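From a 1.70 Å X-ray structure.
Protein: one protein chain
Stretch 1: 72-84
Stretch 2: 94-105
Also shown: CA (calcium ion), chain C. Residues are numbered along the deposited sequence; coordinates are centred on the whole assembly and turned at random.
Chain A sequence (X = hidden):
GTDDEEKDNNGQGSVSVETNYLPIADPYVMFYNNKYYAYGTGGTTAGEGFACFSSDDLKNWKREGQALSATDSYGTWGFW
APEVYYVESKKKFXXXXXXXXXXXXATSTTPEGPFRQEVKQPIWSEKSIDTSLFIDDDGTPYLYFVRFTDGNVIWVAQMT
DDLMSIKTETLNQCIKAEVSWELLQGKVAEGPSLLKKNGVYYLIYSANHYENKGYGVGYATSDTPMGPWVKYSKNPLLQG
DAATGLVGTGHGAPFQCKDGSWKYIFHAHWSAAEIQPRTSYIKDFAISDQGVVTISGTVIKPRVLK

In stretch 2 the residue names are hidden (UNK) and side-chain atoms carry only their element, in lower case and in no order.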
# COMPACT_ATOMS: atom_id res chain seq x y z
N ASP A 72 -8.32 15.29 -13.03
CA ASP A 72 -7.79 14.29 -13.98
C ASP A 72 -8.22 12.86 -13.68
O ASP A 72 -7.72 11.92 -14.30
CB ASP A 72 -6.27 14.34 -13.99
CG ASP A 72 -5.75 15.60 -14.54
OD1 ASP A 72 -6.35 16.13 -15.52
OD2 ASP A 72 -4.74 16.07 -14.00
N SER A 73 -9.18 12.70 -12.79
CA SER A 73 -9.59 11.37 -12.37
C SER A 73 -11.07 11.26 -12.14
O SER A 73 -11.76 12.26 -12.01
CB SER A 73 -8.87 11.11 -11.04
OG SER A 73 -9.37 9.97 -10.35
N TYR A 74 -11.52 10.02 -12.08
CA TYR A 74 -12.83 9.67 -11.58
C TYR A 74 -12.87 10.15 -10.14
O TYR A 74 -11.89 9.99 -9.45
CB TYR A 74 -12.98 8.15 -11.54
CG TYR A 74 -14.23 7.66 -10.88
CD1 TYR A 74 -15.47 7.73 -11.54
CD2 TYR A 74 -14.19 7.10 -9.59
CE1 TYR A 74 -16.63 7.26 -10.93
CE2 TYR A 74 -15.34 6.61 -8.99
CZ TYR A 74 -16.56 6.71 -9.64
OH TYR A 74 -17.67 6.22 -9.01
N GLY A 75 -13.97 10.77 -9.74
CA GLY A 75 -14.22 11.21 -8.36
C GLY A 75 -13.76 12.55 -7.84
O GLY A 75 -12.86 13.20 -8.38
N THR A 76 -14.36 12.95 -6.73
CA THR A 76 -14.04 14.21 -6.08
C THR A 76 -13.66 14.09 -4.62
O THR A 76 -13.29 15.12 -4.04
CB THR A 76 -15.20 15.21 -6.21
OG1 THR A 76 -16.32 14.73 -5.46
CG2 THR A 76 -15.56 15.39 -7.68
N TRP A 77 -13.72 12.89 -4.05
CA TRP A 77 -13.42 12.64 -2.63
C TRP A 77 -12.90 11.24 -2.42
O TRP A 77 -13.01 10.38 -3.31
CB TRP A 77 -14.67 12.88 -1.77
CG TRP A 77 -15.81 11.95 -2.07
CD1 TRP A 77 -16.83 12.15 -2.99
CD2 TRP A 77 -16.06 10.67 -1.48
NE1 TRP A 77 -17.69 11.07 -2.98
CE2 TRP A 77 -17.23 10.15 -2.08
CE3 TRP A 77 -15.40 9.90 -0.50
CZ2 TRP A 77 -17.76 8.91 -1.73
CZ3 TRP A 77 -15.94 8.66 -0.14
CH2 TRP A 77 -17.11 8.17 -0.76
N GLY A 78 -12.36 10.96 -1.24
CA GLY A 78 -11.86 9.62 -0.97
C GLY A 78 -10.68 9.12 -1.80
O GLY A 78 -10.64 7.95 -2.18
N PHE A 79 -9.73 10.01 -2.11
CA PHE A 79 -8.47 9.59 -2.79
C PHE A 79 -7.58 8.91 -1.75
O PHE A 79 -6.92 9.59 -0.94
CB PHE A 79 -7.79 10.76 -3.48
CG PHE A 79 -8.54 11.21 -4.69
CD1 PHE A 79 -8.22 10.66 -5.92
CD2 PHE A 79 -9.66 12.03 -4.57
CE1 PHE A 79 -8.93 11.06 -7.06
CE2 PHE A 79 -10.38 12.44 -5.69
CZ PHE A 79 -10.03 11.94 -6.94
N TRP A 80 -7.61 7.57 -1.75
CA TRP A 80 -6.88 6.74 -0.78
C TRP A 80 -5.95 5.68 -1.38
O TRP A 80 -6.16 5.16 -2.49
CB TRP A 80 -7.85 5.93 0.10
CG TRP A 80 -8.97 6.68 0.73
CD1 TRP A 80 -8.99 7.98 1.14
CD2 TRP A 80 -10.25 6.15 1.05
NE1 TRP A 80 -10.20 8.30 1.69
CE2 TRP A 80 -11.00 7.19 1.65
CE3 TRP A 80 -10.85 4.89 0.90
CZ2 TRP A 80 -12.34 7.01 2.08
CZ3 TRP A 80 -12.18 4.72 1.32
CH2 TRP A 80 -12.90 5.77 1.92
N ALA A 81 -4.94 5.32 -0.59
CA ALA A 81 -4.12 4.12 -0.82
C ALA A 81 -3.52 3.96 -2.23
O ALA A 81 -3.68 2.92 -2.88
CB ALA A 81 -4.97 2.87 -0.42
N PRO A 82 -2.76 4.98 -2.68
CA PRO A 82 -2.11 4.90 -3.97
C PRO A 82 -0.89 3.95 -3.97
O PRO A 82 -0.27 3.77 -2.93
CB PRO A 82 -1.65 6.33 -4.20
CG PRO A 82 -1.30 6.81 -2.82
CD PRO A 82 -2.31 6.18 -1.93
N GLU A 83 -0.66 3.28 -5.09
CA GLU A 83 0.59 2.52 -5.33
C GLU A 83 1.01 2.89 -6.74
O GLU A 83 0.15 3.05 -7.61
CB GLU A 83 0.44 1.01 -5.16
CG GLU A 83 -0.08 0.61 -3.75
CD GLU A 83 0.12 -0.86 -3.33
OE1 GLU A 83 0.64 -1.73 -4.10
OE2 GLU A 83 -0.22 -1.15 -2.15
N VAL A 84 2.31 3.08 -6.96
CA VAL A 84 2.87 3.45 -8.26
C VAL A 84 3.94 2.43 -8.67
O VAL A 84 4.79 2.06 -7.84
CB VAL A 84 3.50 4.85 -8.23
CG1 VAL A 84 4.26 5.16 -9.53
CG2 VAL A 84 2.42 5.94 -7.99
N UNK A 94 2.37 3.49 -13.72
CA UNK A 94 0.95 3.25 -13.43
C UNK A 94 0.67 3.53 -11.96
O UNK A 94 1.40 3.04 -11.09
c UNK A 94 0.57 1.80 -13.79
c UNK A 94 0.15 1.17 -18.09
c UNK A 94 1.51 1.72 -16.17
o UNK A 94 0.08 1.01 -19.44
c UNK A 94 0.42 1.57 -15.30
c UNK A 94 -0.82 1.24 -15.87
c UNK A 94 1.36 1.54 -17.55
c UNK A 94 -0.96 1.03 -17.26
N UNK A 95 -0.33 4.38 -11.70
CA UNK A 95 -0.82 4.70 -10.37
C UNK A 95 -2.17 3.99 -10.18
O UNK A 95 -3.13 4.30 -10.88
c UNK A 95 -1.82 6.76 -9.03
c UNK A 95 -2.00 8.29 -9.13
c UNK A 95 -1.01 6.21 -10.20
c UNK A 95 -1.18 6.29 -7.76
N UNK A 96 -2.23 3.07 -9.21
CA UNK A 96 -3.44 2.35 -8.85
C UNK A 96 -3.93 2.95 -7.54
O UNK A 96 -3.15 3.15 -6.62
c UNK A 96 -4.23 -1.12 -11.75
c UNK A 96 -1.98 0.23 -10.85
c UNK A 96 -3.12 0.16 -10.04
c UNK A 96 -4.24 -0.49 -10.52
c UNK A 96 -1.99 -0.42 -12.11
c UNK A 96 -3.11 -1.08 -12.54
c UNK A 96 -3.17 0.86 -8.72
N UNK A 97 -5.22 3.22 -7.44
CA UNK A 97 -5.73 3.96 -6.27
C UNK A 97 -7.23 3.78 -6.08
O UNK A 97 -7.88 3.16 -6.90
c UNK A 97 -7.19 7.35 -9.98
c UNK A 97 -7.17 6.88 -7.56
c UNK A 97 -5.41 5.44 -6.46
o UNK A 97 -7.76 7.96 -11.09
c UNK A 97 -7.77 7.53 -8.70
c UNK A 97 -6.04 6.09 -7.68
c UNK A 97 -5.48 5.93 -8.97
c UNK A 97 -6.06 6.54 -10.12
N UNK A 98 -7.73 4.33 -4.97
CA UNK A 98 -9.14 4.36 -4.67
C UNK A 98 -9.62 5.78 -4.76
O UNK A 98 -8.89 6.70 -4.48
o UNK A 98 -8.85 2.52 -3.15
c UNK A 98 -9.38 3.82 -3.27
N UNK A 99 -10.85 5.96 -5.21
CA UNK A 99 -11.49 7.27 -5.29
C UNK A 99 -12.99 7.03 -5.16
O UNK A 99 -13.52 6.19 -5.87
c UNK A 99 -11.12 8.01 -6.62
N UNK A 100 -13.66 7.71 -4.23
CA UNK A 100 -15.09 7.48 -3.90
C UNK A 100 -15.45 5.99 -3.68
O UNK A 100 -16.51 5.52 -4.11
c UNK A 100 -16.03 8.10 -4.95
c UNK A 100 -16.97 10.26 -5.94
o UNK A 100 -18.05 9.64 -6.14
o UNK A 100 -16.82 11.46 -6.25
c UNK A 100 -15.79 9.54 -5.30
N UNK A 101 -14.55 5.26 -3.01
CA UNK A 101 -14.70 3.84 -2.72
C UNK A 101 -14.78 2.95 -3.98
O UNK A 101 -15.43 1.90 -3.94
o UNK A 101 -17.88 4.66 0.19
c UNK A 101 -15.61 4.18 -0.35
c UNK A 101 -16.80 4.17 0.58
o UNK A 101 -16.62 3.71 1.73
c UNK A 101 -15.88 3.58 -1.74
N UNK A 102 -14.10 3.35 -5.06
CA UNK A 102 -13.97 2.54 -6.28
C UNK A 102 -12.49 2.50 -6.62
O UNK A 102 -11.74 3.42 -6.25
c UNK A 102 -16.26 3.00 -7.22
c UNK A 102 -17.18 2.11 -7.65
c UNK A 102 -14.80 3.09 -7.45
n UNK A 102 -16.93 3.88 -6.39
n UNK A 102 -18.39 2.46 -7.10
c UNK A 102 -18.21 3.54 -6.35
N UNK A 103 -12.06 1.45 -7.30
CA UNK A 103 -10.65 1.29 -7.69
C UNK A 103 -10.41 1.82 -9.10
O UNK A 103 -11.22 1.56 -9.99
c UNK A 103 -10.13 -0.13 -7.51
c UNK A 103 -10.18 -0.47 -6.02
c UNK A 103 -10.97 -1.17 -8.28
c UNK A 103 -10.36 -2.56 -8.28
N UNK A 104 -9.28 2.49 -9.26
CA UNK A 104 -8.92 3.23 -10.46
C UNK A 104 -7.46 3.13 -10.82
O UNK A 104 -6.60 2.85 -9.96
s UNK A 104 -10.88 5.17 -9.81
c UNK A 104 -9.20 4.72 -10.22
N UNK A 105 -7.17 3.45 -12.08
CA UNK A 105 -5.80 3.46 -12.57
C UNK A 105 -5.58 4.66 -13.49
O UNK A 105 -6.44 4.96 -14.35
c UNK A 105 -6.31 1.77 -14.43
c UNK A 105 -3.91 2.11 -13.69
c UNK A 105 -5.39 2.11 -13.26
CA CA C . -1.40 -0.16 -0.41
O HOH W 1 -18.45 13.57 -6.92
O HOH W 2 -20.36 11.31 -4.25
O HOH W 3 -12.08 5.66 -1.80
O HOH W 4 -6.04 1.98 -3.73
O HOH W 5 -3.21 0.46 -2.01
O HOH W 6 -1.30 2.38 -0.67
O HOH W 7 0.69 0.45 0.75
O HOH W 8 -0.58 -2.09 1.12
O HOH W 9 -3.04 -2.12 -0.58

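Position 94 carries one carbon and then a ring of six carbons bearing one oxygen. The end of this side chain leads away from stretch 1, and its backbone O lies 3.2 Å from Val 84 CA, a CA-H...O contact. It is Tyr 94.

Position 95 has four carbons, forked at the second. One carbon beyond the fork is 3.6 Å from Val 84 CG2 and 3.6 Å from Pro 82 CB. This fits leucine, and the carbon is Leu 95 CD1. Leu 95 pairs with Val 84 without hydrogen bonds, and both side chains lie on the same face of the sheet.

Position 96 has one carbon and a plain ring of six carbons. The ring end leads away. The backbone pairs with Glu 83: N of 96 donates to Glu 83 O at 2.9 Å, and Glu 83 N donates to O of 96 at 2.9 Å. This is Phe 96.

Position 97 again has one carbon and a six-carbon ring bearing one oxygen. That oxygen lies 2.7 Å from Ser 73 OG, at the ring edge. The residue is Tyr 97; its OH donates this hydrogen bond, and Ser 73 OG in turn donates to Tyr 74 O at 2.7 Å. Tyr 97 CE2 also packs 4.1 Å from Phe 79 CE1.

Position 98 has one carbon and one oxygen. The carbon lies 4.3 Å from Trp 80 CB. It is Ser 98. Its N donates to Trp 80 O and its O accepts from Trp 80 N, both at 3.1 Å. Water 4 links Ser 98 OG (2.9 Å) to Ala 81 O (2.7 Å).

Position 99 has a single carbon, which sits over one face of the Phe 79 ring, 3.8 Å from Phe 79 CE1, and 3.5 Å from Tyr 74 O. It is Ala 99.

Position 100 has three carbons, the third carrying two oxygens. The chain crosses one face of the Trp 77 indole, and one oxygen accepts from the backbone N of Thr 76. It is Glu 100: the Thr 76 N to Glu 100 OE2 distance is 2.9 Å. Glu 100 N donates to Trp 77 O, also at 2.9 Å.

Position 101 has the same atom set, three carbons and two terminal oxygens. Its second carbon is 3.9 Å from Trp 80 CZ3. It is Glu 101. Water 3 joins Glu 101 N (2.8 Å) to Gly 78 O (2.7 Å).

Position 102 has one carbon and a five-membered ring of three carbons and two nitrogens. The edge of the Tyr 74 ring points at its face. It is His 102.

Position 103 has four carbons, forked at the first, with one arm two carbons long. It points away from stretch 1 and makes no contact with it: Ile 103.

Position 104 has one carbon and one sulfur, the sulfur 3.8 Å from Tyr 74 CD2: Cys 104.

Position 105 has one carbon carrying two more and does not reach stretch 1: Val 105.

The contact is an antiparallel strand pair with a bulge between Trp 80 and Glu 83. Backbone bonds hold the strands. Beyond them, the type I' turn from Ala 99 to His 102 places Glu 100 against the loop.

Stretch 2 (94-105) YLFYSAEEHICV
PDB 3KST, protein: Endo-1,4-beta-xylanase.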